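Parvulin 42 (Trypanosoma brucei brucei, PDB 6GMP) probably catalyses the cis-trans isomerisation of peptide bonds preceding proline, through the parvulin-type PPIase domain that makes up this chain. Local coordinates at residues F93-A97 with V115-Y119. Sequence-based numbering, arbitrary orientation.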
ATOM      1  N   PHE A  93      -5.922   9.053  -1.832  1.00 31.24           N
ATOM      2  CA  PHE A  93      -5.941   7.632  -2.150  1.00 29.34           C
ATOM      3  C   PHE A  93      -6.847   7.400  -3.340  1.00 31.85           C
ATOM      4  O   PHE A  93      -6.478   6.743  -4.317  1.00 33.44           O
ATOM      5  CB  PHE A  93      -6.467   6.847  -0.942  1.00 29.55           C
ATOM      6  CG  PHE A  93      -6.478   5.354  -1.126  1.00 25.80           C
ATOM      7  CD1 PHE A  93      -7.484   4.735  -1.846  1.00 29.68           C
ATOM      8  CD2 PHE A  93      -5.499   4.571  -0.555  1.00 26.94           C
ATOM      9  CE1 PHE A  93      -7.493   3.363  -2.005  1.00 26.30           C
ATOM     10  CE2 PHE A  93      -5.509   3.204  -0.706  1.00 26.05           C
ATOM     11  CZ  PHE A  93      -6.513   2.599  -1.427  1.00 30.67           C
ATOM     12  N   ASP A  94      -8.051   7.938  -3.235  1.00 36.25           N
ATOM     13  CA  ASP A  94      -9.084   7.714  -4.224  1.00 34.42           C
ATOM     14  C   ASP A  94      -8.640   8.092  -5.634  1.00 34.78           C
ATOM     15  O   ASP A  94      -8.852   7.324  -6.568  1.00 35.77           O
ATOM     16  CB  ASP A  94     -10.335   8.501  -3.841  1.00 31.91           C
ATOM     17  CG  ASP A  94     -11.498   8.205  -4.744  1.00 40.75           C
ATOM     18  OD1 ASP A  94     -12.070   7.105  -4.620  1.00 39.02           O
ATOM     19  OD2 ASP A  94     -11.828   9.061  -5.590  1.00 45.00           O
ATOM     20  N   THR A  95      -8.023   9.260  -5.791  1.00 37.41           N
ATOM     21  CA  THR A  95      -7.673   9.748  -7.121  1.00 35.17           C
ATOM     22  C   THR A  95      -6.656   8.830  -7.802  1.00 37.47           C
ATOM     23  O   THR A  95      -6.806   8.495  -8.980  1.00 43.10           O
ATOM     24  CB  THR A  95      -7.151  11.206  -7.096  1.00 60.55           C
ATOM     25  OG1 THR A  95      -6.869  11.637  -8.433  1.00 60.99           O
ATOM     26  CG2 THR A  95      -5.892  11.337  -6.256  1.00 68.50           C
ATOM     27  N   VAL A  96      -5.640   8.415  -7.052  1.00 37.53           N
ATOM     28  CA  VAL A  96      -4.600   7.531  -7.577  1.00 35.82           C
ATOM     29  C   VAL A  96      -5.184   6.162  -7.875  1.00 30.94           C
ATOM     30  O   VAL A  96      -4.918   5.598  -8.940  1.00 35.50           O
ATOM     31  CB  VAL A  96      -3.419   7.400  -6.585  1.00 31.11           C
ATOM     32  CG1 VAL A  96      -2.454   6.293  -7.002  1.00 30.25           C
ATOM     33  CG2 VAL A  96      -2.677   8.723  -6.476  1.00 37.71           C
ATOM     34  N   ALA A  97      -5.971   5.636  -6.943  1.00 28.98           N
ATOM     35  CA  ALA A  97      -6.555   4.306  -7.079  1.00 27.18           C
ATOM     36  C   ALA A  97      -7.406   4.199  -8.344  1.00 33.92           C
ATOM     37  O   ALA A  97      -7.288   3.235  -9.094  1.00 30.21           O
ATOM     38  CB  ALA A  97      -7.383   3.961  -5.858  1.00 30.14           C
ATOM     39  N   VAL A 115       2.309   5.778   3.639  1.00 21.64           N
ATOM     40  CA  VAL A 115       2.599   5.792   2.222  1.00 20.67           C
ATOM     41  C   VAL A 115       2.131   4.475   1.610  1.00 19.29           C
ATOM     42  O   VAL A 115       2.538   3.398   2.054  1.00 19.00           O
ATOM     43  CB  VAL A 115       4.107   6.007   1.976  1.00 22.20           C
ATOM     44  CG1 VAL A 115       4.402   6.095   0.487  1.00 24.72           C
ATOM     45  CG2 VAL A 115       4.580   7.271   2.698  1.00 23.82           C
ATOM     46  N   HIS A 116       1.262   4.573   0.609  1.00 19.55           N
ATOM     47  CA  HIS A 116       0.652   3.403  -0.023  1.00 18.41           C
ATOM     48  C   HIS A 116       1.239   3.074  -1.386  1.00 19.31           C
ATOM     49  O   HIS A 116       1.606   3.971  -2.139  1.00 21.08           O
ATOM     50  CB  HIS A 116      -0.842   3.635  -0.272  1.00 18.51           C
ATOM     51  CG  HIS A 116      -1.614   4.126   0.908  1.00 20.17           C
ATOM     52  ND1 HIS A 116      -2.596   3.374   1.511  1.00 21.88           N
ATOM     53  CD2 HIS A 116      -1.619   5.323   1.541  1.00 21.86           C
ATOM     54  CE1 HIS A 116      -3.144   4.069   2.491  1.00 23.06           C
ATOM     55  NE2 HIS A 116      -2.576   5.261   2.525  1.00 22.98           N
ATOM     56  N   LEU A 117       1.266   1.783  -1.707  1.00 19.35           N
ATOM     57  CA  LEU A 117       1.312   1.339  -3.096  1.00 20.57           C
ATOM     58  C   LEU A 117      -0.029   0.681  -3.312  1.00 19.93           C
ATOM     59  O   LEU A 117      -0.401  -0.198  -2.546  1.00 19.25           O
ATOM     60  CB  LEU A 117       2.418   0.307  -3.318  1.00 20.54           C
ATOM     61  CG  LEU A 117       3.854   0.762  -3.033  1.00 21.42           C
ATOM     62  CD1 LEU A 117       4.833  -0.386  -3.291  1.00 23.41           C
ATOM     63  CD2 LEU A 117       4.263   1.966  -3.829  1.00 22.43           C
ATOM     64  N   ILE A 118      -0.753   1.114  -4.339  1.00 21.46           N
ATOM     65  CA  ILE A 118      -2.091   0.607  -4.616  1.00 20.27           C
ATOM     66  C   ILE A 118      -2.072  -0.257  -5.865  1.00 20.46           C
ATOM     67  O   ILE A 118      -1.481   0.117  -6.867  1.00 21.58           O
ATOM     68  CB  ILE A 118      -3.112   1.760  -4.789  1.00 21.63           C
ATOM     69  CG1 ILE A 118      -3.092   2.649  -3.550  1.00 22.01           C
ATOM     70  CG2 ILE A 118      -4.506   1.202  -5.002  1.00 21.84           C
ATOM     71  CD1 ILE A 118      -3.855   3.919  -3.694  1.00 24.36           C
ATOM     72  N   TYR A 119      -2.729  -1.410  -5.782  1.00 20.28           N
ATOM     73  CA  TYR A 119      -2.802  -2.363  -6.875  1.00 21.82           C
ATOM     74  C   TYR A 119      -4.256  -2.584  -7.273  1.00 21.57           C
ATOM     75  O   TYR A 119      -5.107  -2.854  -6.427  1.00 21.95           O
ATOM     76  CB  TYR A 119      -2.175  -3.688  -6.437  1.00 18.64           C
ATOM     77  CG  TYR A 119      -2.301  -4.820  -7.425  1.00 20.75           C
ATOM     78  CD1 TYR A 119      -1.658  -4.781  -8.657  1.00 21.93           C
ATOM     79  CD2 TYR A 119      -3.027  -5.961  -7.108  1.00 22.41           C
ATOM     80  CE1 TYR A 119      -1.756  -5.826  -9.545  1.00 23.55           C
ATOM     81  CE2 TYR A 119      -3.130  -7.013  -7.989  1.00 23.70           C
ATOM     82  CZ  TYR A 119      -2.488  -6.946  -9.212  1.00 23.82           C
ATOM     83  OH  TYR A 119      -2.590  -7.996 -10.089  1.00 28.09           O
TER
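His116 turns the face of its imidazole to the edge of the Phe93 ring, a T-shaped pair that joins helix 91-97 to the inner strand 114-120 of the parvulin sheet. The planes stand at 79° and the centroids lie 5.2 Å apart. Phe93 comes in with the CD2-CE2 side of its ring, CE2 reaching 3.7 Å from ND1 of His116. With CG anti to the backbone N (chi1 -177°), the phenyl ring swings across to meet the strand. Both imidazole nitrogens are engaged beyond the pair: NE2 is hydrogen-bonded to Thr111 OG1 and ND1 to ND1 of His10, which should fix the rotation of the ring that Phe93 meets.

Leu117 points to the other side of the sheet, where helix 37-49 packs, and the alternation returns Ile118 to the side of Phe93. Its CD1 methyl sits over a face of the phenyl ring, 3.6 Å from the centroid and 15° off the normal, a CH-pi contact shifted toward the CD2-CE2 side. On its side away from the ring, the same methyl meets CG1 of Val96 at 4.3 Å. The other branch of Ile118 serves the end of the helix, CG2 lying 4.1 Å from CB of Ala97.

Phe93 is thus held in two ways, by an imidazole at its edge and a methyl over its face, with no hydrogen bond passing between helix and strand. Apolar and aromatic surfaces therefore carry the join, while strands 109-111 and 6-13 satisfy the nitrogens of His116; linked to His10 in the histidine pair characteristic of parvulin domains, it meets Phe93 with the pi face of its imidazole.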